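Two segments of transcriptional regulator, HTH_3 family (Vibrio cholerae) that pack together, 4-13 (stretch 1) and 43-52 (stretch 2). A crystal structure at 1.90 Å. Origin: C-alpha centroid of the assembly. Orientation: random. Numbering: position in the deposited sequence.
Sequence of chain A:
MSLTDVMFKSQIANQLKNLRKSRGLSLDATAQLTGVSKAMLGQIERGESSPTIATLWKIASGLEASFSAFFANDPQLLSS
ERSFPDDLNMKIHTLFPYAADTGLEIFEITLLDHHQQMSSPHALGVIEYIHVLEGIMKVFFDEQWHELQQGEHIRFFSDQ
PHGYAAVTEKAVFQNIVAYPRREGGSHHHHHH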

# COMPACT_ATOMS: atom_id res chain seq x y z
N THR A 4 28.70 -2.23 -4.59
CA THR A 4 28.16 -1.39 -3.48
C THR A 4 26.90 -2.02 -2.88
O THR A 4 26.55 -1.72 -1.74
CB THR A 4 27.82 0.04 -3.97
OG1 THR A 4 27.31 0.81 -2.88
CG2 THR A 4 26.78 -0.01 -5.09
N ASP A 5 26.24 -2.87 -3.65
CA ASP A 5 25.05 -3.55 -3.14
C ASP A 5 25.41 -4.29 -1.86
O ASP A 5 24.65 -4.29 -0.89
CB ASP A 5 24.51 -4.54 -4.18
CG ASP A 5 23.69 -5.65 -3.54
OD1 ASP A 5 24.25 -6.74 -3.32
OD2 ASP A 5 22.50 -5.43 -3.25
N VAL A 6 26.58 -4.93 -1.86
CA VAL A 6 27.04 -5.66 -0.69
C VAL A 6 27.40 -4.69 0.44
O VAL A 6 27.12 -4.95 1.61
CB VAL A 6 28.27 -6.56 -1.03
CG1 VAL A 6 29.37 -5.74 -1.71
CG2 VAL A 6 28.80 -7.22 0.23
N MSE A 7 28.00 -3.56 0.08
CA MSE A 7 28.37 -2.55 1.08
C MSE A 7 27.11 -1.95 1.68
O MSE A 7 27.09 -1.55 2.85
CB MSE A 7 29.24 -1.46 0.46
CG MSE A 7 30.68 -1.89 0.19
SE MSE A 7 31.51 -2.66 1.77
CE MSE A 7 31.90 -1.04 2.75
N PHE A 8 26.05 -1.88 0.87
CA PHE A 8 24.78 -1.34 1.32
C PHE A 8 24.25 -2.27 2.40
O PHE A 8 23.88 -1.83 3.49
CB PHE A 8 23.78 -1.31 0.16
CG PHE A 8 22.39 -0.89 0.56
CD1 PHE A 8 22.12 0.42 0.93
CD2 PHE A 8 21.35 -1.82 0.58
CE1 PHE A 8 20.82 0.81 1.30
CE2 PHE A 8 20.06 -1.44 0.95
CZ PHE A 8 19.79 -0.12 1.32
N LYS A 9 24.23 -3.57 2.09
CA LYS A 9 23.75 -4.58 3.02
C LYS A 9 24.46 -4.52 4.36
O LYS A 9 23.81 -4.57 5.40
CB LYS A 9 23.93 -5.98 2.43
CG LYS A 9 23.13 -6.26 1.18
CD LYS A 9 23.30 -7.70 0.74
CE LYS A 9 22.51 -7.98 -0.54
NZ LYS A 9 22.65 -9.40 -0.96
N SER A 10 25.78 -4.41 4.34
CA SER A 10 26.53 -4.36 5.59
C SER A 10 26.24 -3.10 6.39
O SER A 10 26.12 -3.14 7.61
CB SER A 10 28.04 -4.48 5.33
OG SER A 10 28.53 -3.37 4.61
N GLN A 11 26.13 -1.97 5.69
CA GLN A 11 25.83 -0.71 6.37
C GLN A 11 24.49 -0.80 7.10
O GLN A 11 24.40 -0.46 8.28
CB GLN A 11 25.79 0.44 5.37
CG GLN A 11 25.09 1.68 5.90
CD GLN A 11 25.76 2.27 7.13
OE1 GLN A 11 25.10 2.90 7.96
NE2 GLN A 11 27.07 2.08 7.25
N ILE A 12 23.46 -1.26 6.40
CA ILE A 12 22.14 -1.38 7.00
C ILE A 12 22.11 -2.45 8.09
O ILE A 12 21.51 -2.27 9.15
CB ILE A 12 21.07 -1.73 5.94
CG1 ILE A 12 20.99 -0.60 4.90
CG2 ILE A 12 19.71 -1.93 6.60
CD1 ILE A 12 20.67 0.75 5.49
N ALA A 13 22.75 -3.58 7.81
CA ALA A 13 22.78 -4.68 8.77
C ALA A 13 23.36 -4.24 10.11
O ALA A 13 22.73 -4.42 11.16
CB ALA A 13 23.62 -5.84 8.20
N GLN A 43 17.60 -11.85 8.68
CA GLN A 43 18.37 -11.89 7.43
C GLN A 43 19.03 -10.55 7.15
O GLN A 43 20.16 -10.49 6.67
CB GLN A 43 17.46 -12.27 6.26
CG GLN A 43 16.77 -13.63 6.41
CD GLN A 43 15.88 -13.98 5.23
OE1 GLN A 43 14.99 -13.21 4.86
NE2 GLN A 43 16.11 -15.15 4.65
N ILE A 44 18.32 -9.46 7.43
CA ILE A 44 18.87 -8.13 7.19
C ILE A 44 20.08 -7.88 8.08
O ILE A 44 21.11 -7.39 7.62
CB ILE A 44 17.81 -7.02 7.44
CG1 ILE A 44 16.70 -7.12 6.39
CG2 ILE A 44 18.48 -5.65 7.38
CD1 ILE A 44 15.52 -6.18 6.64
N GLU A 45 19.95 -8.20 9.36
CA GLU A 45 21.05 -7.99 10.29
C GLU A 45 22.25 -8.88 9.98
O GLU A 45 23.37 -8.56 10.37
CB GLU A 45 20.59 -8.21 11.74
CG GLU A 45 19.53 -7.23 12.22
CD GLU A 45 19.39 -7.20 13.74
OE1 GLU A 45 19.80 -8.18 14.40
OE2 GLU A 45 18.86 -6.20 14.28
N ARG A 46 22.02 -10.00 9.29
CA ARG A 46 23.12 -10.90 8.94
C ARG A 46 23.70 -10.56 7.57
O ARG A 46 24.66 -11.19 7.12
CB ARG A 46 22.66 -12.36 8.94
CG ARG A 46 22.45 -12.95 10.32
CD ARG A 46 22.39 -14.47 10.25
NE ARG A 46 21.26 -14.95 9.46
CZ ARG A 46 20.00 -14.91 9.88
NH1 ARG A 46 19.71 -14.43 11.08
NH2 ARG A 46 19.02 -15.36 9.10
N GLY A 47 23.12 -9.57 6.90
CA GLY A 47 23.59 -9.18 5.59
C GLY A 47 23.20 -10.16 4.51
O GLY A 47 23.87 -10.26 3.48
N GLU A 48 22.11 -10.88 4.73
CA GLU A 48 21.64 -11.87 3.76
C GLU A 48 20.62 -11.36 2.76
O GLU A 48 20.52 -11.89 1.65
CB GLU A 48 21.06 -13.08 4.50
CG GLU A 48 22.11 -13.98 5.10
CD GLU A 48 21.52 -15.07 5.96
OE1 GLU A 48 20.47 -15.63 5.57
OE2 GLU A 48 22.10 -15.37 7.02
N SER A 49 19.86 -10.34 3.13
CA SER A 49 18.87 -9.79 2.22
C SER A 49 19.00 -8.28 2.13
O SER A 49 19.26 -7.61 3.13
CB SER A 49 17.46 -10.15 2.68
OG SER A 49 16.99 -9.23 3.65
N SER A 50 18.83 -7.77 0.92
CA SER A 50 18.92 -6.34 0.66
C SER A 50 17.53 -5.72 0.80
O SER A 50 16.65 -5.95 -0.03
CB SER A 50 19.45 -6.10 -0.76
OG SER A 50 18.71 -6.87 -1.70
N PRO A 51 17.32 -4.92 1.86
CA PRO A 51 16.01 -4.30 2.06
C PRO A 51 15.70 -3.19 1.07
O PRO A 51 16.58 -2.51 0.57
CB PRO A 51 16.11 -3.78 3.49
CG PRO A 51 17.56 -3.43 3.61
CD PRO A 51 18.24 -4.61 2.96
N THR A 52 14.41 -3.03 0.77
CA THR A 52 13.98 -2.00 -0.15
C THR A 52 13.81 -0.73 0.66
O THR A 52 13.81 -0.76 1.90
CB THR A 52 12.62 -2.35 -0.77
OG1 THR A 52 11.66 -2.51 0.27
CG2 THR A 52 12.72 -3.65 -1.56

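The centre of this contact is apolar. Ile12, on the helix of residues 5–13, points toward the second stretch and sets its CG2 4.0 Å from CG2 of Ile44 and equally 4.0 Å from CG of Pro51. The branched aliphatic chains and the proline ring have no polar groups to satisfy, so they suit a buried position. One helical turn earlier, Phe8 extends the patch: its CE2 lies 4.2 Å from CG of Pro51, while the carbonyl O of Pro51 approaches the ring edge, 3.7 Å from CE2, where the aromatic C–H groups carry slight positive charge.

Beyond Ile12 the backbones draw close, with CA of Ala13 4.0 Å from CA of Glu45. A methyl side chain fits this narrow space: CB of Ala13 sits only 3.0 Å from O of Ile44 and 3.5 Å from O of Glu45, a tight approach to the end of the other helix. That end is closed by a Schellman motif. Glu48 N donates to Gln43 O (2.8 Å) and Gly47 N to Ile44 O (3.1 Å), and Gly47 adopts a positive phi of 75°, a conformation glycine accepts readily.

Toward the polar edge, Lys9 lays an extended chain along the loop that follows. Its methylenes supply the packing, CD lying 3.8 Å from O of Gly47 and CE 3.6 Å from CB of Ser50, so a long aliphatic stem can lie over the loop and leave its charge at the far end. The ammonium NZ forms a long salt bridge with OD1 of Asp5 (3.9 Å), one turn back on the same helix; OD2 of Asp5 also reaches to 4.0 Å from CB of Ser50. Farther out, Arg46 NE and Glu48 OE2 form a 2.6 Å salt bridge within the second stretch. No hydrogen bond crosses between the stretches, whose association here rests on close packing.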